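Local coordinates for putative isomerase (PDB 2PPG), which is a putative isomerase of unestablished function with enolase-superfamily architecture, an N-terminal alpha+beta domain joined to a TIM-barrel domain, at residues 195-200 and 228-233; 243-248 and 255-260; 170-175 and 201-206; 269-274 and 284-289. All coordinates share one frame; numbering follows the deposited sequence.

Contact 1 (195-200 and 228-233); sequences DGVAKE and VALIKA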
loop_
_atom_site.group_PDB
_atom_site.type_symbol
_atom_site.label_atom_id
_atom_site.label_comp_id
_atom_site.label_asym_id
_atom_site.label_seq_id
_atom_site.Cartn_x
_atom_site.Cartn_y
_atom_site.Cartn_z
ATOM N N ASP A 195 9.969 -1.866 41.313
ATOM C CA ASP A 195 11.092 -2.720 40.919
ATOM C C ASP A 195 11.158 -2.967 39.405
ATOM O O ASP A 195 11.993 -3.746 38.937
ATOM C CB ASP A 195 11.032 -4.066 41.658
ATOM C CG ASP A 195 10.938 -3.915 43.177
ATOM O OD1 ASP A 195 11.151 -4.926 43.883
ATOM O OD2 ASP A 195 10.641 -2.800 43.665
ATOM N N GLY A 196 10.282 -2.303 38.647
ATOM C CA GLY A 196 10.162 -2.528 37.205
ATOM C C GLY A 196 9.121 -3.592 36.888
ATOM O O GLY A 196 9.096 -4.654 37.522
ATOM N N VAL A 197 8.272 -3.316 35.898
ATOM C CA VAL A 197 7.150 -4.207 35.533
ATOM C C VAL A 197 7.480 -5.708 35.402
ATOM O O VAL A 197 6.635 -6.554 35.716
ATOM C CB VAL A 197 6.387 -3.731 34.249
ATOM C CG1 VAL A 197 5.733 -2.373 34.472
ATOM C CG2 VAL A 197 7.302 -3.720 33.025
ATOM N N ALA A 198 8.688 -6.038 34.945
ATOM C CA ALA A 198 9.089 -7.438 34.785
ATOM C C ALA A 198 9.033 -8.188 36.110
ATOM O O ALA A 198 8.508 -9.303 36.184
ATOM C CB ALA A 198 10.483 -7.542 34.170
ATOM N N LYS A 199 9.565 -7.566 37.158
ATOM C CA LYS A 199 9.610 -8.188 38.470
ATOM C C LYS A 199 8.209 -8.241 39.054
ATOM O O LYS A 199 7.900 -9.109 39.873
ATOM C CB LYS A 199 10.555 -7.428 39.410
ATOM C CG LYS A 199 12.044 -7.575 39.102
ATOM C CD LYS A 199 12.891 -6.808 40.132
ATOM C CE LYS A 199 14.166 -6.190 39.534
ATOM N NZ LYS A 199 15.330 -7.111 39.587
ATOM N N GLU A 200 7.371 -7.307 38.617
ATOM C CA GLU A 200 5.989 -7.214 39.072
ATOM C C GLU A 200 5.141 -8.387 38.548
ATOM O O GLU A 200 4.330 -8.967 39.300
ATOM C CB GLU A 200 5.380 -5.875 38.645
ATOM C CG GLU A 200 4.224 -5.394 39.510
ATOM C CD GLU A 200 4.686 -4.660 40.762
ATOM O OE1 GLU A 200 5.900 -4.356 40.877
ATOM O OE2 GLU A 200 3.829 -4.377 41.628
ATOM N N VAL A 228 7.722 -2.184 23.311
ATOM C CA VAL A 228 8.013 -3.547 22.870
ATOM C C VAL A 228 8.964 -4.278 23.825
ATOM O O VAL A 228 8.688 -5.415 24.216
ATOM C CB VAL A 228 8.541 -3.588 21.430
ATOM C CG1 VAL A 228 9.116 -4.965 21.098
ATOM C CG2 VAL A 228 7.431 -3.242 20.473
ATOM N N ALA A 229 10.058 -3.629 24.216
ATOM C CA ALA A 229 11.000 -4.242 25.158
ATOM C C ALA A 229 10.313 -4.665 26.468
ATOM O O ALA A 229 10.507 -5.786 26.954
ATOM C CB ALA A 229 12.181 -3.294 25.451
ATOM N N LEU A 230 9.506 -3.755 27.016
ATOM C CA LEU A 230 8.797 -3.965 28.273
ATOM C C LEU A 230 7.804 -5.116 28.193
ATOM O O LEU A 230 7.828 -6.012 29.027
ATOM C CB LEU A 230 8.096 -2.672 28.700
ATOM C CG LEU A 230 9.070 -1.551 29.109
ATOM C CD1 LEU A 230 8.387 -0.164 29.124
ATOM C CD2 LEU A 230 9.753 -1.858 30.456
ATOM N N ILE A 231 6.940 -5.094 27.185
ATOM C CA ILE A 231 6.018 -6.190 26.947
ATOM C C ILE A 231 6.744 -7.532 26.859
ATOM O O ILE A 231 6.409 -8.467 27.586
ATOM C CB ILE A 231 5.190 -5.962 25.679
ATOM C CG1 ILE A 231 4.301 -4.738 25.864
ATOM C CG2 ILE A 231 4.359 -7.199 25.349
ATOM C CD1 ILE A 231 3.728 -4.193 24.575
ATOM N N LYS A 232 7.742 -7.612 25.983
ATOM C CA LYS A 232 8.490 -8.846 25.766
ATOM C C LYS A 232 9.176 -9.336 27.032
ATOM O O LYS A 232 9.479 -10.519 27.150
ATOM C CB LYS A 232 9.526 -8.677 24.649
ATOM C CG LYS A 232 8.942 -8.749 23.237
ATOM C CD LYS A 232 10.004 -9.140 22.220
ATOM C CE LYS A 232 9.462 -9.150 20.789
ATOM N NZ LYS A 232 8.303 -10.060 20.596
ATOM N N ALA A 233 9.408 -8.428 27.976
ATOM C CA ALA A 233 10.039 -8.794 29.234
ATOM C C ALA A 233 9.022 -9.457 30.162
ATOM O O ALA A 233 9.380 -10.274 31.012
ATOM C CB ALA A 233 10.645 -7.572 29.893
#

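Contact 2 (243-248 and 255-260); sequences EAPVRT and ARVAAS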
loop_
_atom_site.group_PDB
_atom_site.type_symbol
_atom_site.label_atom_id
_atom_site.label_comp_id
_atom_site.label_asym_id
_atom_site.label_seq_id
_atom_site.Cartn_x
_atom_site.Cartn_y
_atom_site.Cartn_z
ATOM N N GLU A 243 -2.072 -2.262 28.005
ATOM C CA GLU A 243 -2.939 -1.089 27.883
ATOM C C GLU A 243 -2.100 0.183 27.757
ATOM O O GLU A 243 -1.046 0.303 28.388
ATOM C CB GLU A 243 -3.875 -1.006 29.099
ATOM C CG GLU A 243 -4.497 0.369 29.355
ATOM C CD GLU A 243 -5.539 0.358 30.457
ATOM O OE1 GLU A 243 -6.007 -0.741 30.821
ATOM O OE2 GLU A 243 -5.896 1.447 30.961
ATOM N N ALA A 244 -2.577 1.122 26.941
ATOM C CA ALA A 244 -1.909 2.411 26.718
ATOM C C ALA A 244 -0.375 2.334 26.657
ATOM O O ALA A 244 0.286 2.971 27.464
ATOM C CB ALA A 244 -2.337 3.399 27.780
ATOM N N PRO A 245 0.197 1.571 25.697
ATOM C CA PRO A 245 1.651 1.397 25.709
ATOM C C PRO A 245 2.426 2.588 25.131
ATOM O O PRO A 245 3.593 2.776 25.474
ATOM C CB PRO A 245 1.860 0.155 24.833
ATOM C CG PRO A 245 0.758 0.193 23.866
ATOM C CD PRO A 245 -0.424 0.849 24.568
ATOM N N VAL A 246 1.795 3.376 24.266
ATOM C CA VAL A 246 2.431 4.588 23.732
ATOM C C VAL A 246 1.489 5.775 23.833
ATOM O O VAL A 246 0.393 5.657 24.375
ATOM C CB VAL A 246 2.867 4.433 22.259
ATOM C CG1 VAL A 246 3.840 3.227 22.081
ATOM C CG2 VAL A 246 1.649 4.333 21.343
ATOM N N ARG A 247 1.917 6.916 23.305
ATOM C CA ARG A 247 1.126 8.130 23.373
ATOM C C ARG A 247 -0.096 7.966 22.506
ATOM O O ARG A 247 -0.022 7.296 21.468
ATOM C CB ARG A 247 1.946 9.314 22.883
ATOM C CG ARG A 247 2.034 10.439 23.887
ATOM C CD ARG A 247 2.900 10.026 25.049
ATOM N NE ARG A 247 3.280 11.135 25.924
ATOM C CZ ARG A 247 2.534 11.606 26.921
ATOM N NH1 ARG A 247 1.333 11.104 27.165
ATOM N NH2 ARG A 247 2.990 12.598 27.672
ATOM N N THR A 248 -1.211 8.577 22.924
ATOM C CA THR A 248 -2.468 8.518 22.177
ATOM C C THR A 248 -2.248 8.960 20.743
ATOM O O THR A 248 -2.780 8.346 19.807
ATOM C CB THR A 248 -3.589 9.416 22.775
ATOM O OG1 THR A 248 -3.749 9.177 24.185
ATOM C CG2 THR A 248 -4.914 9.137 22.072
ATOM N N ALA A 255 0.673 0.957 16.171
ATOM C CA ALA A 255 0.575 -0.035 15.102
ATOM C C ALA A 255 1.781 -0.979 15.104
ATOM O O ALA A 255 1.626 -2.190 14.963
ATOM C CB ALA A 255 0.420 0.644 13.753
ATOM N N ARG A 256 2.970 -0.411 15.293
ATOM C CA ARG A 256 4.215 -1.170 15.288
ATOM C C ARG A 256 4.349 -2.080 16.509
ATOM O O ARG A 256 4.834 -3.197 16.386
ATOM C CB ARG A 256 5.423 -0.230 15.192
ATOM C CG ARG A 256 6.703 -0.830 15.763
ATOM C CD ARG A 256 7.493 -1.647 14.742
ATOM N NE ARG A 256 8.596 -0.861 14.183
ATOM C CZ ARG A 256 8.740 -0.573 12.895
ATOM N NH1 ARG A 256 9.772 0.155 12.503
ATOM N NH2 ARG A 256 7.870 -1.022 11.996
ATOM N N VAL A 257 3.926 -1.591 17.674
ATOM C CA VAL A 257 3.865 -2.398 18.896
ATOM C C VAL A 257 2.898 -3.569 18.693
ATOM O O VAL A 257 3.253 -4.729 18.948
ATOM C CB VAL A 257 3.396 -1.569 20.125
ATOM C CG1 VAL A 257 3.308 -2.440 21.328
ATOM C CG2 VAL A 257 4.345 -0.428 20.420
ATOM N N ALA A 258 1.688 -3.271 18.209
ATOM C CA ALA A 258 0.689 -4.316 17.930
ATOM C C ALA A 258 1.259 -5.414 17.029
ATOM O O ALA A 258 1.057 -6.607 17.286
ATOM C CB ALA A 258 -0.560 -3.724 17.318
ATOM N N ALA A 259 1.991 -4.997 15.993
ATOM C CA ALA A 259 2.593 -5.923 15.038
ATOM C C ALA A 259 3.806 -6.672 15.592
ATOM O O ALA A 259 4.120 -7.756 15.114
ATOM C CB ALA A 259 2.964 -5.198 13.746
ATOM N N SER A 260 4.472 -6.114 16.601
ATOM C CA SER A 260 5.741 -6.673 17.064
ATOM C C SER A 260 5.634 -7.665 18.222
ATOM O O SER A 260 6.627 -8.286 18.594
ATOM C CB SER A 260 6.710 -5.555 17.441
ATOM O OG SER A 260 6.863 -4.631 16.381
#

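Contact 3 (170-175 and 201-206); sequences KRAELA and MEILRE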
loop_
_atom_site.group_PDB
_atom_site.type_symbol
_atom_site.label_atom_id
_atom_site.label_comp_id
_atom_site.label_asym_id
_atom_site.label_seq_id
_atom_site.Cartn_x
_atom_site.Cartn_y
_atom_site.Cartn_z
ATOM N N LYS A 170 3.491 -6.773 49.087
ATOM C CA LYS A 170 2.241 -6.287 49.657
ATOM C C LYS A 170 1.142 -6.179 48.587
ATOM O O LYS A 170 -0.036 -6.450 48.870
ATOM C CB LYS A 170 2.441 -4.966 50.418
ATOM C CG LYS A 170 2.878 -5.170 51.884
ATOM C CD LYS A 170 2.541 -3.980 52.817
ATOM C CE LYS A 170 3.782 -3.185 53.283
ATOM N NZ LYS A 170 3.917 -1.841 52.638
ATOM N N ARG A 171 1.523 -5.818 47.361
ATOM C CA ARG A 171 0.552 -5.729 46.270
ATOM C C ARG A 171 0.083 -7.116 45.813
ATOM O O ARG A 171 -1.109 -7.335 45.535
ATOM C CB ARG A 171 1.125 -4.935 45.097
ATOM C CG ARG A 171 1.386 -3.468 45.414
ATOM C CD ARG A 171 1.709 -2.688 44.164
ATOM N NE ARG A 171 3.018 -3.006 43.617
ATOM C CZ ARG A 171 4.135 -2.364 43.942
ATOM N NH1 ARG A 171 4.101 -1.376 44.834
ATOM N NH2 ARG A 171 5.288 -2.713 43.387
ATOM N N ALA A 172 1.025 -8.055 45.752
ATOM C CA ALA A 172 0.717 -9.442 45.410
ATOM C C ALA A 172 -0.264 -10.000 46.412
ATOM O O ALA A 172 -1.210 -10.699 46.045
ATOM C CB ALA A 172 1.980 -10.279 45.393
ATOM N N GLU A 173 -0.039 -9.678 47.683
ATOM C CA GLU A 173 -0.936 -10.141 48.735
ATOM C C GLU A 173 -2.333 -9.573 48.566
ATOM O O GLU A 173 -3.318 -10.279 48.784
ATOM C CB GLU A 173 -0.383 -9.835 50.130
ATOM C CG GLU A 173 0.475 -10.952 50.684
ATOM C CD GLU A 173 -0.227 -12.306 50.631
ATOM O OE1 GLU A 173 -1.353 -12.414 51.174
ATOM O OE2 GLU A 173 0.354 -13.264 50.067
ATOM N N LEU A 174 -2.413 -8.307 48.164
ATOM C CA LEU A 174 -3.700 -7.693 47.904
ATOM C C LEU A 174 -4.397 -8.453 46.790
ATOM O O LEU A 174 -5.551 -8.844 46.935
ATOM C CB LEU A 174 -3.570 -6.206 47.567
ATOM C CG LEU A 174 -4.913 -5.455 47.596
ATOM C CD1 LEU A 174 -5.778 -5.900 48.780
ATOM C CD2 LEU A 174 -4.716 -3.947 47.621
ATOM N N ALA A 175 -3.689 -8.692 45.691
ATOM C CA ALA A 175 -4.242 -9.505 44.612
ATOM C C ALA A 175 -4.846 -10.771 45.188
ATOM O O ALA A 175 -6.018 -11.074 44.937
ATOM C CB ALA A 175 -3.170 -9.855 43.590
HETATM N N MSE A 201 5.327 -8.727 37.265
HETATM C CA MSE A 201 4.666 -9.884 36.649
HETATM C C MSE A 201 5.137 -11.175 37.299
HETATM O O MSE A 201 4.338 -12.010 37.712
HETATM C CB MSE A 201 4.956 -9.940 35.151
HETATM C CG MSE A 201 4.083 -9.033 34.311
HETATM SE SE MSE A 201 2.207 -9.601 34.130
HETATM C CE MSE A 201 2.405 -11.445 33.510
ATOM N N GLU A 202 6.452 -11.324 37.375
ATOM C CA GLU A 202 7.080 -12.428 38.075
ATOM C C GLU A 202 6.377 -12.772 39.401
ATOM O O GLU A 202 5.977 -13.918 39.613
ATOM C CB GLU A 202 8.550 -12.075 38.330
ATOM C CG GLU A 202 9.416 -13.217 38.823
ATOM C CD GLU A 202 10.890 -12.865 38.748
ATOM O OE1 GLU A 202 11.627 -13.546 37.994
ATOM O OE2 GLU A 202 11.300 -11.886 39.420
ATOM N N ILE A 203 6.231 -11.778 40.280
ATOM C CA ILE A 203 5.712 -12.026 41.616
ATOM C C ILE A 203 4.214 -12.284 41.598
ATOM O O ILE A 203 3.754 -13.229 42.237
ATOM C CB ILE A 203 6.117 -10.930 42.649
ATOM C CG1 ILE A 203 6.171 -11.541 44.044
ATOM C CG2 ILE A 203 5.167 -9.731 42.626
ATOM C CD1 ILE A 203 6.928 -10.725 45.056
ATOM N N LEU A 204 3.466 -11.480 40.835
ATOM C CA LEU A 204 2.028 -11.690 40.680
ATOM C C LEU A 204 1.734 -13.088 40.115
ATOM O O LEU A 204 0.896 -13.811 40.654
ATOM C CB LEU A 204 1.394 -10.593 39.822
ATOM C CG LEU A 204 1.384 -9.136 40.329
ATOM C CD1 LEU A 204 0.676 -8.228 39.324
ATOM C CD2 LEU A 204 0.770 -8.941 41.705
ATOM N N ARG A 205 2.438 -13.478 39.056
ATOM C CA ARG A 205 2.345 -14.847 38.543
ATOM C C ARG A 205 2.711 -15.899 39.608
ATOM O O ARG A 205 2.090 -16.964 39.691
ATOM C CB ARG A 205 3.226 -15.026 37.301
ATOM C CG ARG A 205 3.079 -16.390 36.587
ATOM C CD ARG A 205 1.620 -16.710 36.222
ATOM N NE ARG A 205 1.064 -15.770 35.251
ATOM C CZ ARG A 205 -0.216 -15.731 34.877
ATOM N NH1 ARG A 205 -1.098 -16.579 35.392
ATOM N NH2 ARG A 205 -0.618 -14.844 33.975
ATOM N N GLU A 206 3.713 -15.595 40.425
ATOM C CA GLU A 206 4.128 -16.524 41.458
ATOM C C GLU A 206 3.040 -16.630 42.499
ATOM O O GLU A 206 2.593 -17.727 42.826
ATOM C CB GLU A 206 5.456 -16.098 42.102
ATOM C CG GLU A 206 6.001 -17.099 43.127
ATOM C CD GLU A 206 6.309 -18.470 42.517
ATOM O OE1 GLU A 206 6.090 -18.641 41.295
ATOM O OE2 GLU A 206 6.772 -19.377 43.257
#

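Contact 4 (269-274 and 284-289); sequences EEWRTV and RALAIV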
loop_
_atom_site.group_PDB
_atom_site.type_symbol
_atom_site.label_atom_id
_atom_site.label_comp_id
_atom_site.label_asym_id
_atom_site.label_seq_id
_atom_site.Cartn_x
_atom_site.Cartn_y
_atom_site.Cartn_z
ATOM N N GLU A 269 -9.661 4.522 26.416
ATOM C CA GLU A 269 -10.263 5.252 27.525
ATOM C C GLU A 269 -10.327 6.778 27.358
ATOM O O GLU A 269 -11.219 7.414 27.894
ATOM C CB GLU A 269 -9.578 4.870 28.845
ATOM C CG GLU A 269 -8.194 5.462 29.036
ATOM C CD GLU A 269 -7.509 4.915 30.257
ATOM O OE1 GLU A 269 -6.888 3.828 30.157
ATOM O OE2 GLU A 269 -7.588 5.572 31.319
ATOM N N GLU A 270 -9.380 7.358 26.629
ATOM C CA GLU A 270 -9.300 8.808 26.473
ATOM C C GLU A 270 -9.975 9.339 25.218
ATOM O O GLU A 270 -9.972 10.549 24.979
ATOM C CB GLU A 270 -7.845 9.277 26.468
ATOM C CG GLU A 270 -7.048 8.858 25.246
ATOM C CD GLU A 270 -6.418 7.466 25.394
ATOM O OE1 GLU A 270 -7.042 6.566 25.993
ATOM O OE2 GLU A 270 -5.294 7.273 24.901
ATOM N N TRP A 271 -10.528 8.446 24.401
ATOM C CA TRP A 271 -11.229 8.870 23.200
ATOM C C TRP A 271 -12.549 9.480 23.619
ATOM O O TRP A 271 -12.918 9.397 24.795
ATOM C CB TRP A 271 -11.501 7.702 22.258
ATOM C CG TRP A 271 -10.283 6.965 21.794
ATOM C CD1 TRP A 271 -8.990 7.393 21.836
ATOM C CD2 TRP A 271 -10.262 5.673 21.173
ATOM N NE1 TRP A 271 -8.159 6.432 21.294
ATOM C CE2 TRP A 271 -8.917 5.367 20.884
ATOM C CE3 TRP A 271 -11.251 4.742 20.849
ATOM C CZ2 TRP A 271 -8.533 4.166 20.292
ATOM C CZ3 TRP A 271 -10.868 3.552 20.266
ATOM C CH2 TRP A 271 -9.520 3.273 19.995
ATOM N N ARG A 272 -13.262 10.073 22.656
ATOM C CA ARG A 272 -14.536 10.709 22.933
ATOM C C ARG A 272 -15.640 10.239 22.000
ATOM O O ARG A 272 -16.803 10.166 22.405
ATOM C CB ARG A 272 -14.401 12.231 22.871
ATOM C CG ARG A 272 -13.505 12.801 23.956
ATOM C CD ARG A 272 -14.066 12.538 25.356
ATOM N NE ARG A 272 -13.490 13.477 26.313
ATOM C CZ ARG A 272 -12.330 13.298 26.938
ATOM N NH1 ARG A 272 -11.610 12.201 26.726
ATOM N NH2 ARG A 272 -11.883 14.232 27.766
ATOM N N THR A 273 -15.278 9.937 20.754
ATOM C CA THR A 273 -16.239 9.455 19.764
ATOM C C THR A 273 -15.710 8.253 18.976
ATOM O O THR A 273 -14.507 7.940 18.999
ATOM C CB THR A 273 -16.588 10.529 18.727
ATOM O OG1 THR A 273 -15.413 10.834 17.980
ATOM C CG2 THR A 273 -17.136 11.806 19.385
ATOM N N VAL A 274 -16.621 7.607 18.251
ATOM C CA VAL A 274 -16.273 6.533 17.334
ATOM C C VAL A 274 -15.248 7.005 16.293
ATOM O O VAL A 274 -14.486 6.205 15.743
ATOM C CB VAL A 274 -17.546 5.953 16.667
ATOM C CG1 VAL A 274 -18.329 7.044 15.910
ATOM C CG2 VAL A 274 -17.212 4.768 15.759
ATOM N N ARG A 284 -4.694 -1.469 12.088
ATOM C CA ARG A 284 -4.650 -2.745 12.824
ATOM C C ARG A 284 -3.931 -2.603 14.167
ATOM O O ARG A 284 -3.114 -3.450 14.555
ATOM C CB ARG A 284 -4.010 -3.862 11.981
ATOM C CG ARG A 284 -4.878 -4.367 10.826
ATOM N N ALA A 285 -4.253 -1.531 14.885
ATOM C CA ALA A 285 -3.465 -1.145 16.050
ATOM C C ALA A 285 -3.952 -1.689 17.409
ATOM O O ALA A 285 -3.221 -1.596 18.401
ATOM C CB ALA A 285 -3.310 0.383 16.085
ATOM N N LEU A 286 -5.160 -2.258 17.462
ATOM C CA LEU A 286 -5.699 -2.771 18.727
ATOM C C LEU A 286 -6.477 -4.067 18.609
ATOM O O LEU A 286 -7.266 -4.240 17.687
ATOM C CB LEU A 286 -6.600 -1.727 19.405
ATOM C CG LEU A 286 -7.933 -1.423 18.721
ATOM C CD1 LEU A 286 -8.881 -0.706 19.645
ATOM C CD2 LEU A 286 -7.693 -0.614 17.466
ATOM N N ALA A 287 -6.268 -4.954 19.580
ATOM C CA ALA A 287 -7.113 -6.126 19.798
ATOM C C ALA A 287 -8.341 -5.814 20.673
ATOM O O ALA A 287 -9.389 -6.451 20.521
ATOM C CB ALA A 287 -6.308 -7.215 20.452
ATOM N N ILE A 288 -8.203 -4.852 21.594
ATOM C CA ILE A 288 -9.242 -4.538 22.581
ATOM C C ILE A 288 -9.534 -3.035 22.672
ATOM O O ILE A 288 -8.596 -2.244 22.732
ATOM C CB ILE A 288 -8.801 -5.004 23.981
ATOM C CG1 ILE A 288 -8.455 -6.501 23.971
ATOM C CG2 ILE A 288 -9.885 -4.708 25.010
ATOM C CD1 ILE A 288 -7.694 -6.985 25.204
ATOM N N VAL A 289 -10.811 -2.643 22.686
ATOM C CA VAL A 289 -11.181 -1.235 22.979
ATOM C C VAL A 289 -11.629 -1.065 24.409
ATOM O O VAL A 289 -12.403 -1.873 24.910
ATOM C CB VAL A 289 -12.375 -0.665 22.158
ATOM C CG1 VAL A 289 -11.915 0.346 21.187
ATOM C CG2 VAL A 289 -13.198 -1.751 21.526
#

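Contact 1 (195-200 and 228-233)
Ala198 and Ala233 bring the backbones of 195-200 and 228-233 closest, CA to CA 5.8 Å: the first turn of helix 197-208 meets the last turns of helix 224-234. Gly196 holds the N-cap position, with a positive phi of 92° just ahead of the helix, and its O receives the N of Lys199 at 3.0 Å. Two apolar touches join the helices, with no hydrogen bond between them. The first is methyl to methyl, Ala198 CB to Ala233 CB at 4.3 Å. In the second, Val197 CG2 meets Leu230 CD2 at 4.0 Å, the two side chains crossing at about a right angle. With CG anti to the carbonyl carbon (chi1 -68°), Leu230 leaves its helix across the line between the segments, and its CD2 branch bridges the gap. Farther in, Val197 rests on Phe188 of strand 185-189; Leu230 also touches His222. Just ahead of helix 197-208, Asp195 forms a salt bridge with Arg168. None of the four touching residues is fully buried, so this is a shallow seam on the outside of the domain. Helices 197-208 and 224-234 are consecutive in the outer layer of the TIM barrel, and this contact joins them.

Contact 2 (243-248 and 255-260)
Val257 enters the gap between helix 255-260 and the irregular segment 243-248, its CA 8.1 Å from that of Pro245. Its CB points toward that segment, and the two methyls divide the work. CG1, anti to the backbone N (chi1 178°), comes to 4.5 Å from CG of the Pro245 ring, a loose touch. CG2 lies anti to the carbonyl carbon and ends 4.0 Å from CG1 of Val246, the two valines reaching toward each other tip to tip. Val246 offers that methyl because its own chi1 of -57° sets CG1 beside its backbone N. No hydrogen bond crosses between the segments, and all three touching side chains are buried. Val257 also touches Ala224 and Ile231 of helix 224-234 and Ile265 of strand 264-267, while Leu254 of its own helix touches both Pro245 and Val246. Glu243, at the end of strand 241-243, is salt-bridged to Lys187 and lies close to Asp217. A loop leaving a barrel strand thus folds back on the helix that follows it, the beta-alpha unit of a TIM barrel, beside an acidic cluster consistent with the metal-site end of enolase-superfamily barrels.

Contact 3 (170-175 and 201-206)
Leu204 and Ala172 form the centre of this contact: CD2 of the leucine sits 3.7 Å from Ala172 CA and 4.1 Å from Ala172 CB, lodged against the backbone of helix 170-175 as much as against its methyl. The same CD2 also reaches Ala175 CB, at 4.5 Å, so one branch spans two alanines a helical turn apart. Leu204 gets there from a CB that does not aim at the other helix. With CG anti to the carbonyl carbon (chi1 -65°) and an extended second torsion, the chain swings its branch across. Beside it, Ile203 CG2 approaches Ala172 CB at 4.3 Å, so both larger side chains come to Ala172 from the one helix. The small alanines are consistent with a close approach: the CA atoms of Ala172 and Leu204 are 5.4 Å apart, and the short axes pass at 9.4 Å with a crossing angle of -37°.

Farther out, charges join the same helices. Arg171 NE is salt-bridged to Glu200 OE2, and Glu173 OE2 to Arg207 NE. Separately, Arg205 is hydrogen-bonded to the carbonyls of Val212, just ahead of strand 213-217, and of His237 and Gly238, after helix 224-234. Ala175 also touches Leu208 of the facing helix, and beneath the contact Leu204 rests on Phe188 of strand 185-189 and on Ile214 of strand 213-217. Helices 168-180 and 197-208 are thus neighbours in the outer layer of the barrel, running in roughly the same direction over the parallel strands 185-189 and 213-217.

Contact 4 (269-274 and 284-289)
Within a beta-alpha-beta crossover of the TIM barrel, Trp271, in the loop between strand 264-267 and helix 274-282, packs on Leu286 and Val289. The second segment runs from the end of that helix into strand 288-289, parallel to strand 264-267, so the tryptophan bridges the entrance of the helix and the strand that follows it. With CG anti to the carbonyl carbon (chi1 -59°), the indole extends toward 284-289 and makes contact through its six-membered ring. Leu286 comes from the opposite direction. Its CG sits between backbone N and carbonyl carbon (chi1 69°), and its CD1 lies at the ring edge, near the plane, 4.0 Å from Trp271 CH2. No hydrogen bond passes between the two segments, and all three touching residues are buried.

Helix 274-282, whose Asp276, Met277 and Arg280 also pack against the indole, starts with side-chain caps: Thr273 stands at the N-cap, its OG1 weakly bonded to His275 N, and Asp276 OD2 accepts the backbone N of Arg272 and of Thr273. It ends in a backbone Schellman motif with Arg284, of positive phi, as the C-prime residue, Ala285 N reaching Arg280 O and Arg284 N reaching Val281 O. Arg272 reaches a neighbouring subunit, forming a cation-pi contact with Tyr116 and a hydrogen bond to Arg114 O of that subunit. On the strand side of the contact, Val289 crosses the tryptophan at about a right angle, its CG1 oblique to the ring, 3.5 Å from Trp271 CZ3 and 4.0 Å from Trp271 CH2.

How the contacts relate
All four contacts lie in the TIM-barrel domain. Along the chain contacts 3 and 1 interleave, sharing helix 197-208; contact 2 follows, then contact 4. Centres of contacts 3 and 1 are about 14 Å apart, of 1 and 2 about 15 Å, and of 2 and 4 about 11 Å, whereas contacts 3 and 4 stand about 28 Å apart. Neighbours touch: Lys232 NZ to Ser260 O between contacts 1 and 2, Thr248 OG1 to Glu270 OE2 between 2 and 4. Contacts 1 and 3 join outer helices, contact 2 packs a loop on helix 251-260, and contact 4 a loop on the segment leading into strand 288-289, so the four fall in successive beta-alpha units along part of the barrel.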